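Local coordinates for protein monoglyceride lipase (PDB 4ZWN) that hydrolyses monoacylglycerols, with a strong preference for monounsaturated ones, to glycerol and free fatty acid, and also takes part in breaking down fatty acid ethyl esters, at residues F50-V64 with F78-F92. The protein carries 2 engineered substitutions. Sequence-based numbering, arbitrary orientation.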
loop_
_atom_site.group_PDB
_atom_site.type_symbol
_atom_site.label_atom_id
_atom_site.label_comp_id
_atom_site.label_asym_id
_atom_site.label_seq_id
_atom_site.Cartn_x
_atom_site.Cartn_y
_atom_site.Cartn_z
ATOM N N PHE A 50 -8.273 -1.190 -13.617
ATOM C CA PHE A 50 -7.355 -0.383 -14.398
ATOM C C PHE A 50 -7.941 1.009 -14.572
ATOM O O PHE A 50 -8.935 1.187 -15.272
ATOM C CB PHE A 50 -7.074 -1.013 -15.758
ATOM C CG PHE A 50 -6.369 -0.090 -16.704
ATOM C CD1 PHE A 50 -5.051 0.272 -16.482
ATOM C CD2 PHE A 50 -7.030 0.432 -17.802
ATOM C CE1 PHE A 50 -4.402 1.133 -17.347
ATOM C CE2 PHE A 50 -6.387 1.291 -18.671
ATOM C CZ PHE A 50 -5.070 1.644 -18.443
ATOM N N TRP A 51 -7.323 1.990 -13.924
ATOM C CA TRP A 51 -7.823 3.357 -13.960
ATOM C C TRP A 51 -7.062 4.185 -14.988
ATOM O O TRP A 51 -5.902 4.530 -14.771
ATOM C CB TRP A 51 -7.715 4.000 -12.578
ATOM C CG TRP A 51 -8.704 5.095 -12.354
ATOM C CD1 TRP A 51 -8.852 6.232 -13.097
ATOM C CD2 TRP A 51 -9.680 5.167 -11.310
ATOM N NE1 TRP A 51 -9.865 7.004 -12.580
ATOM C CE2 TRP A 51 -10.389 6.373 -11.482
ATOM C CE3 TRP A 51 -10.025 4.328 -10.246
ATOM C CZ2 TRP A 51 -11.423 6.761 -10.631
ATOM C CZ3 TRP A 51 -11.051 4.715 -9.399
ATOM C CH2 TRP A 51 -11.737 5.921 -9.597
ATOM N N PRO A 52 -7.718 4.510 -16.111
ATOM C CA PRO A 52 -7.075 5.220 -17.223
ATOM C C PRO A 52 -6.942 6.720 -16.980
ATOM O O PRO A 52 -7.682 7.284 -16.174
ATOM C CB PRO A 52 -8.016 4.944 -18.396
ATOM C CG PRO A 52 -9.361 4.827 -17.756
ATOM C CD PRO A 52 -9.135 4.213 -16.393
ATOM N N VAL A 53 -6.003 7.353 -17.673
ATOM C CA VAL A 53 -5.857 8.801 -17.613
ATOM C C VAL A 53 -7.076 9.468 -18.236
ATOM O O VAL A 53 -7.445 9.160 -19.369
ATOM C CB VAL A 53 -4.583 9.278 -18.339
ATOM C CG1 VAL A 53 -4.536 10.796 -18.380
ATOM C CG2 VAL A 53 -3.340 8.713 -17.664
ATOM N N GLN A 54 -7.709 10.369 -17.490
ATOM C CA GLN A 54 -8.898 11.068 -17.974
ATOM C C GLN A 54 -8.824 12.569 -17.718
ATOM O O GLN A 54 -9.510 13.082 -16.837
ATOM C CB GLN A 54 -10.156 10.505 -17.311
ATOM C CG GLN A 54 -10.329 9.005 -17.462
ATOM C CD GLN A 54 -11.492 8.471 -16.650
ATOM O OE1 GLN A 54 -12.558 9.084 -16.590
ATOM N NE2 GLN A 54 -11.289 7.324 -16.012
ATOM N N ASN A 55 -8.013 13.239 -18.495
ATOM C CA ASN A 55 -7.833 14.647 -18.316
ATOM C C ASN A 55 -7.936 15.416 -19.606
ATOM O O ASN A 55 -7.389 16.474 -19.728
ATOM C CB ASN A 55 -6.495 14.914 -17.663
ATOM C CG ASN A 55 -5.364 14.547 -18.546
ATOM O OD1 ASN A 55 -5.569 14.126 -19.653
ATOM N ND2 ASN A 55 -4.172 14.707 -18.067
ATOM N N GLY A 56 -8.658 14.914 -20.575
ATOM C CA GLY A 56 -8.854 15.709 -21.755
ATOM C C GLY A 56 -7.722 15.599 -22.741
ATOM O O GLY A 56 -7.951 15.178 -23.850
ATOM N N THR A 57 -6.512 15.980 -22.364
ATOM C CA THR A 57 -5.393 15.624 -23.186
ATOM C C THR A 57 -5.538 14.162 -23.105
ATOM O O THR A 57 -6.286 13.692 -22.295
ATOM C CB THR A 57 -4.052 15.937 -22.546
ATOM O OG1 THR A 57 -3.345 14.722 -22.361
ATOM C CG2 THR A 57 -4.216 16.604 -21.226
ATOM N N ASN A 58 -4.836 13.403 -23.910
ATOM C CA ASN A 58 -4.965 11.983 -23.734
ATOM C C ASN A 58 -3.903 11.405 -22.827
ATOM O O ASN A 58 -4.187 10.552 -21.994
ATOM C CB ASN A 58 -4.911 11.273 -25.068
ATOM C CG ASN A 58 -3.521 10.843 -25.433
ATOM O OD1 ASN A 58 -2.691 10.565 -24.584
ATOM N ND2 ASN A 58 -3.260 10.792 -26.717
ATOM N N GLU A 59 -2.685 11.901 -23.010
ATOM C CA GLU A 59 -1.451 11.193 -22.789
ATOM C C GLU A 59 -1.141 10.785 -21.368
ATOM O O GLU A 59 -1.562 11.402 -20.429
ATOM C CB GLU A 59 -0.287 11.994 -23.328
ATOM C CG GLU A 59 -0.375 13.467 -23.029
ATOM C CD GLU A 59 0.663 14.272 -23.778
ATOM O OE1 GLU A 59 0.290 14.964 -24.735
ATOM O OE2 GLU A 59 1.847 14.215 -23.404
ATOM N N VAL A 60 -0.331 9.742 -21.275
ATOM C CA VAL A 60 0.102 9.118 -20.049
ATOM C C VAL A 60 1.550 9.359 -19.804
ATOM O O VAL A 60 2.349 9.101 -20.641
ATOM C CB VAL A 60 -0.016 7.604 -20.172
ATOM C CG1 VAL A 60 0.152 6.934 -18.839
ATOM C CG2 VAL A 60 -1.317 7.205 -20.826
ATOM N N ARG A 61 1.871 9.809 -18.613
ATOM C CA ARG A 61 3.240 10.028 -18.160
ATOM C C ARG A 61 3.804 8.760 -17.535
ATOM O O ARG A 61 5.004 8.501 -17.607
ATOM C CB ARG A 61 3.302 11.176 -17.156
ATOM C CG ARG A 61 2.901 12.520 -17.724
ATOM C CD ARG A 61 3.094 13.599 -16.683
ATOM N NE ARG A 61 4.479 13.649 -16.228
ATOM C CZ ARG A 61 5.373 14.531 -16.662
ATOM N NH1 ARG A 61 5.024 15.444 -17.557
ATOM N NH2 ARG A 61 6.614 14.504 -16.197
ATOM N N GLY A 62 2.924 7.976 -16.917
ATOM C CA GLY A 62 3.313 6.732 -16.279
ATOM C C GLY A 62 2.152 6.007 -15.620
ATOM O O GLY A 62 1.051 6.548 -15.495
ATOM N N ARG A 63 2.396 4.769 -15.201
ATOM C CA ARG A 63 1.389 3.995 -14.482
ATOM C C ARG A 63 1.865 3.668 -13.068
ATOM O O ARG A 63 3.036 3.342 -12.861
ATOM C CB ARG A 63 1.056 2.705 -15.236
ATOM C CG ARG A 63 -0.059 1.886 -14.595
ATOM C CD ARG A 63 -0.331 0.604 -15.359
ATOM N NE ARG A 63 -0.743 0.864 -16.735
ATOM C CZ ARG A 63 -1.239 -0.060 -17.553
ATOM N NH1 ARG A 63 -1.391 -1.308 -17.128
ATOM N NH2 ARG A 63 -1.588 0.263 -18.792
ATOM N N VAL A 64 0.959 3.757 -12.098
ATOM C CA VAL A 64 1.299 3.424 -10.718
ATOM C C VAL A 64 0.551 2.181 -10.235
ATOM O O VAL A 64 -0.678 2.127 -10.273
ATOM C CB VAL A 64 0.993 4.590 -9.753
ATOM C CG1 VAL A 64 1.637 4.330 -8.405
ATOM C CG2 VAL A 64 1.492 5.909 -10.324
ATOM N N PHE A 78 -9.719 4.763 -4.334
ATOM C CA PHE A 78 -10.441 5.571 -5.317
ATOM C C PHE A 78 -9.948 7.012 -5.336
ATOM O O PHE A 78 -9.692 7.576 -6.398
ATOM C CB PHE A 78 -11.948 5.562 -5.042
ATOM C CG PHE A 78 -12.663 4.353 -5.575
ATOM C CD1 PHE A 78 -11.958 3.309 -6.155
ATOM C CD2 PHE A 78 -14.043 4.267 -5.509
ATOM C CE1 PHE A 78 -12.618 2.194 -6.647
ATOM C CE2 PHE A 78 -14.707 3.159 -6.001
ATOM C CZ PHE A 78 -13.993 2.122 -6.570
ATOM N N ARG A 79 -9.829 7.598 -4.149
ATOM C CA ARG A 79 -9.410 8.985 -3.995
ATOM C C ARG A 79 -8.056 9.224 -4.661
ATOM O O ARG A 79 -7.854 10.232 -5.338
ATOM C CB ARG A 79 -9.355 9.345 -2.508
ATOM C CG ARG A 79 -9.354 10.827 -2.177
ATOM C CD ARG A 79 -9.310 11.005 -0.660
ATOM N NE ARG A 79 -9.378 12.400 -0.234
ATOM C CZ ARG A 79 -9.330 12.793 1.037
ATOM N NH1 ARG A 79 -9.212 11.894 2.006
ATOM N NH2 ARG A 79 -9.397 14.082 1.342
ATOM N N LEU A 80 -7.137 8.280 -4.484
ATOM C CA LEU A 80 -5.798 8.402 -5.051
ATOM C C LEU A 80 -5.802 8.222 -6.567
ATOM O O LEU A 80 -5.213 9.017 -7.298
ATOM C CB LEU A 80 -4.857 7.383 -4.412
ATOM C CG LEU A 80 -3.435 7.348 -4.968
ATOM C CD1 LEU A 80 -2.764 8.711 -4.819
ATOM C CD2 LEU A 80 -2.630 6.261 -4.274
ATOM N N MET A 81 -6.467 7.168 -7.029
ATOM C CA MET A 81 -6.534 6.860 -8.453
ATOM C C MET A 81 -7.257 7.949 -9.243
ATOM O O MET A 81 -6.908 8.228 -10.392
ATOM C CB MET A 81 -7.221 5.510 -8.669
ATOM C CG MET A 81 -6.443 4.339 -8.099
ATOM S SD MET A 81 -7.120 2.713 -8.488
ATOM C CE MET A 81 -8.587 2.700 -7.460
ATOM N N ASP A 82 -8.261 8.562 -8.624
ATOM C CA ASP A 82 -9.007 9.641 -9.262
ATOM C C ASP A 82 -8.105 10.847 -9.523
ATOM O O ASP A 82 -8.095 11.396 -10.623
ATOM C CB ASP A 82 -10.205 10.049 -8.403
ATOM C CG ASP A 82 -11.202 10.916 -9.160
ATOM O OD1 ASP A 82 -11.419 10.661 -10.365
ATOM O OD2 ASP A 82 -11.768 11.850 -8.550
ATOM N N HIS A 83 -7.342 11.250 -8.510
ATOM C CA HIS A 83 -6.432 12.386 -8.643
ATOM C C HIS A 83 -5.282 12.080 -9.599
ATOM O O HIS A 83 -4.849 12.950 -10.351
ATOM C CB HIS A 83 -5.877 12.804 -7.278
ATOM C CG HIS A 83 -6.837 13.597 -6.447
ATOM N ND1 HIS A 83 -7.965 13.043 -5.878
ATOM C CD2 HIS A 83 -6.838 14.902 -6.086
ATOM C CE1 HIS A 83 -8.616 13.972 -5.202
ATOM N NE2 HIS A 83 -7.954 15.108 -5.312
ATOM N N LEU A 84 -4.786 10.847 -9.568
ATOM C CA LEU A 84 -3.733 10.439 -10.493
ATOM C C LEU A 84 -4.232 10.480 -11.935
ATOM O O LEU A 84 -3.504 10.883 -12.842
ATOM C CB LEU A 84 -3.219 9.039 -10.154
ATOM C CG LEU A 84 -2.298 8.912 -8.939
ATOM C CD1 LEU A 84 -1.998 7.450 -8.647
ATOM C CD2 LEU A 84 -1.009 9.688 -9.158
ATOM N N SER A 85 -5.478 10.060 -12.136
ATOM C CA SER A 85 -6.087 10.048 -13.461
ATOM C C SER A 85 -6.189 11.461 -14.028
ATOM O O SER A 85 -5.970 11.679 -15.219
ATOM C CB SER A 85 -7.472 9.399 -13.407
ATOM O OG SER A 85 -8.076 9.368 -14.688
ATOM N N LEU A 86 -6.512 12.416 -13.159
ATOM C CA LEU A 86 -6.628 13.818 -13.551
ATOM C C LEU A 86 -5.281 14.444 -13.894
ATOM O O LEU A 86 -5.221 15.443 -14.613
ATOM C CB LEU A 86 -7.296 14.628 -12.436
ATOM C CG LEU A 86 -8.786 14.375 -12.203
ATOM C CD1 LEU A 86 -9.253 15.083 -10.947
ATOM C CD2 LEU A 86 -9.594 14.834 -13.402
ATOM N N ASN A 87 -4.201 13.862 -13.380
ATOM C CA ASN A 87 -2.874 14.444 -13.553
ATOM C C ASN A 87 -1.955 13.616 -14.441
ATOM O O ASN A 87 -0.732 13.708 -14.339
ATOM C CB ASN A 87 -2.220 14.663 -12.192
ATOM C CG ASN A 87 -2.916 15.736 -11.386
ATOM O OD1 ASN A 87 -2.570 16.915 -11.472
ATOM N ND2 ASN A 87 -3.912 15.335 -10.605
ATOM N N GLY A 88 -2.552 12.808 -15.310
ATOM C CA GLY A 88 -1.808 12.116 -16.345
ATOM C C GLY A 88 -1.115 10.837 -15.922
ATOM O O GLY A 88 -0.088 10.472 -16.494
ATOM N N TYR A 89 -1.674 10.149 -14.929
ATOM C CA TYR A 89 -1.097 8.890 -14.467
ATOM C C TYR A 89 -2.125 7.767 -14.385
ATOM O O TYR A 89 -3.177 7.909 -13.757
ATOM C CB TYR A 89 -0.426 9.077 -13.104
ATOM C CG TYR A 89 0.816 9.931 -13.168
ATOM C CD1 TYR A 89 2.037 9.385 -13.541
ATOM C CD2 TYR A 89 0.764 11.287 -12.868
ATOM C CE1 TYR A 89 3.175 10.164 -13.610
ATOM C CE2 TYR A 89 1.894 12.071 -12.931
ATOM C CZ TYR A 89 3.096 11.507 -13.305
ATOM O OH TYR A 89 4.224 12.289 -13.370
ATOM N N GLU A 90 -1.805 6.649 -15.028
ATOM C CA GLU A 90 -2.629 5.453 -14.942
ATOM C C GLU A 90 -2.427 4.768 -13.597
ATOM O O GLU A 90 -1.354 4.860 -12.999
ATOM C CB GLU A 90 -2.296 4.484 -16.079
ATOM C CG GLU A 90 -2.627 5.010 -17.461
ATOM C CD GLU A 90 -2.201 4.061 -18.566
ATOM O OE1 GLU A 90 -1.357 3.176 -18.302
ATOM O OE2 GLU A 90 -2.713 4.199 -19.697
ATOM N N SER A 91 -3.460 4.080 -13.124
ATOM C CA SER A 91 -3.357 3.303 -11.896
ATOM C C SER A 91 -3.777 1.860 -12.118
ATOM O O SER A 91 -4.654 1.569 -12.933
ATOM C CB SER A 91 -4.211 3.916 -10.783
ATOM O OG SER A 91 -3.723 5.183 -10.385
ATOM N N PHE A 92 -3.139 0.957 -11.384
ATOM C CA PHE A 92 -3.558 -0.431 -11.343
ATOM C C PHE A 92 -3.524 -0.910 -9.904
ATOM O O PHE A 92 -2.509 -0.777 -9.220
ATOM C CB PHE A 92 -2.666 -1.315 -12.218
ATOM C CG PHE A 92 -3.157 -2.736 -12.342
ATOM C CD1 PHE A 92 -2.842 -3.682 -11.380
ATOM C CD2 PHE A 92 -3.938 -3.120 -13.420
ATOM C CE1 PHE A 92 -3.296 -4.985 -11.491
ATOM C CE2 PHE A 92 -4.394 -4.421 -13.537
ATOM C CZ PHE A 92 -4.074 -5.354 -12.572
HETATM O O HOH W 1 -5.176 5.875 -20.019
#
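Trp51 swings its indole against helix 78-86 through a chi1 of -154°, which sets CG opposite the backbone N. Met81 CB sits over one face of the ring, 3.4 Å from Trp51 CE3. The same ring turns an edge to the face of Phe78 in an offset edge-to-face pair, planes at 69°. Ser85 CB packs 3.5 Å from Trp51 CD1. Replacing the indole by an alanine is likely to leave Met81 and Phe78 without their aromatic partner and to open a gap between helix and sheet. Ser85 OG donates to Pro52 O at 2.6 Å, in the carbonyl plane, tying the helix to the chain just past strand 44-51.

On the other sheet face, Arg63, bent at chi3 (-60°), brings NE and NH2 side-on to a single oxygen, Glu90 OE1. The NE to Glu90 OE1 distance is 2.9 Å. Phe50 CE1 lies over the guanidinium, and Val60 CG2 lies 3.5 Å from Glu90 OE2. A water links Glu90 OE2 to Val53 N; OE2 also pairs with Lys134, and Arg63 with Glu130, so this charge network reaches helix 113-134.

Strand 89-94 thus lies between antiparallel 44-51 (Trp51 N to Ser91 O, 2.9 Å) and parallel 62-67. In the latter pairing Val64 N donates to Glu90 O at 2.7 Å. Strand 62-67, helix 78-86 and strand 89-94 form a beta-alpha-beta unit of the alpha/beta-hydrolase fold, with helix 310-326 beside Leu84 and Tyr89.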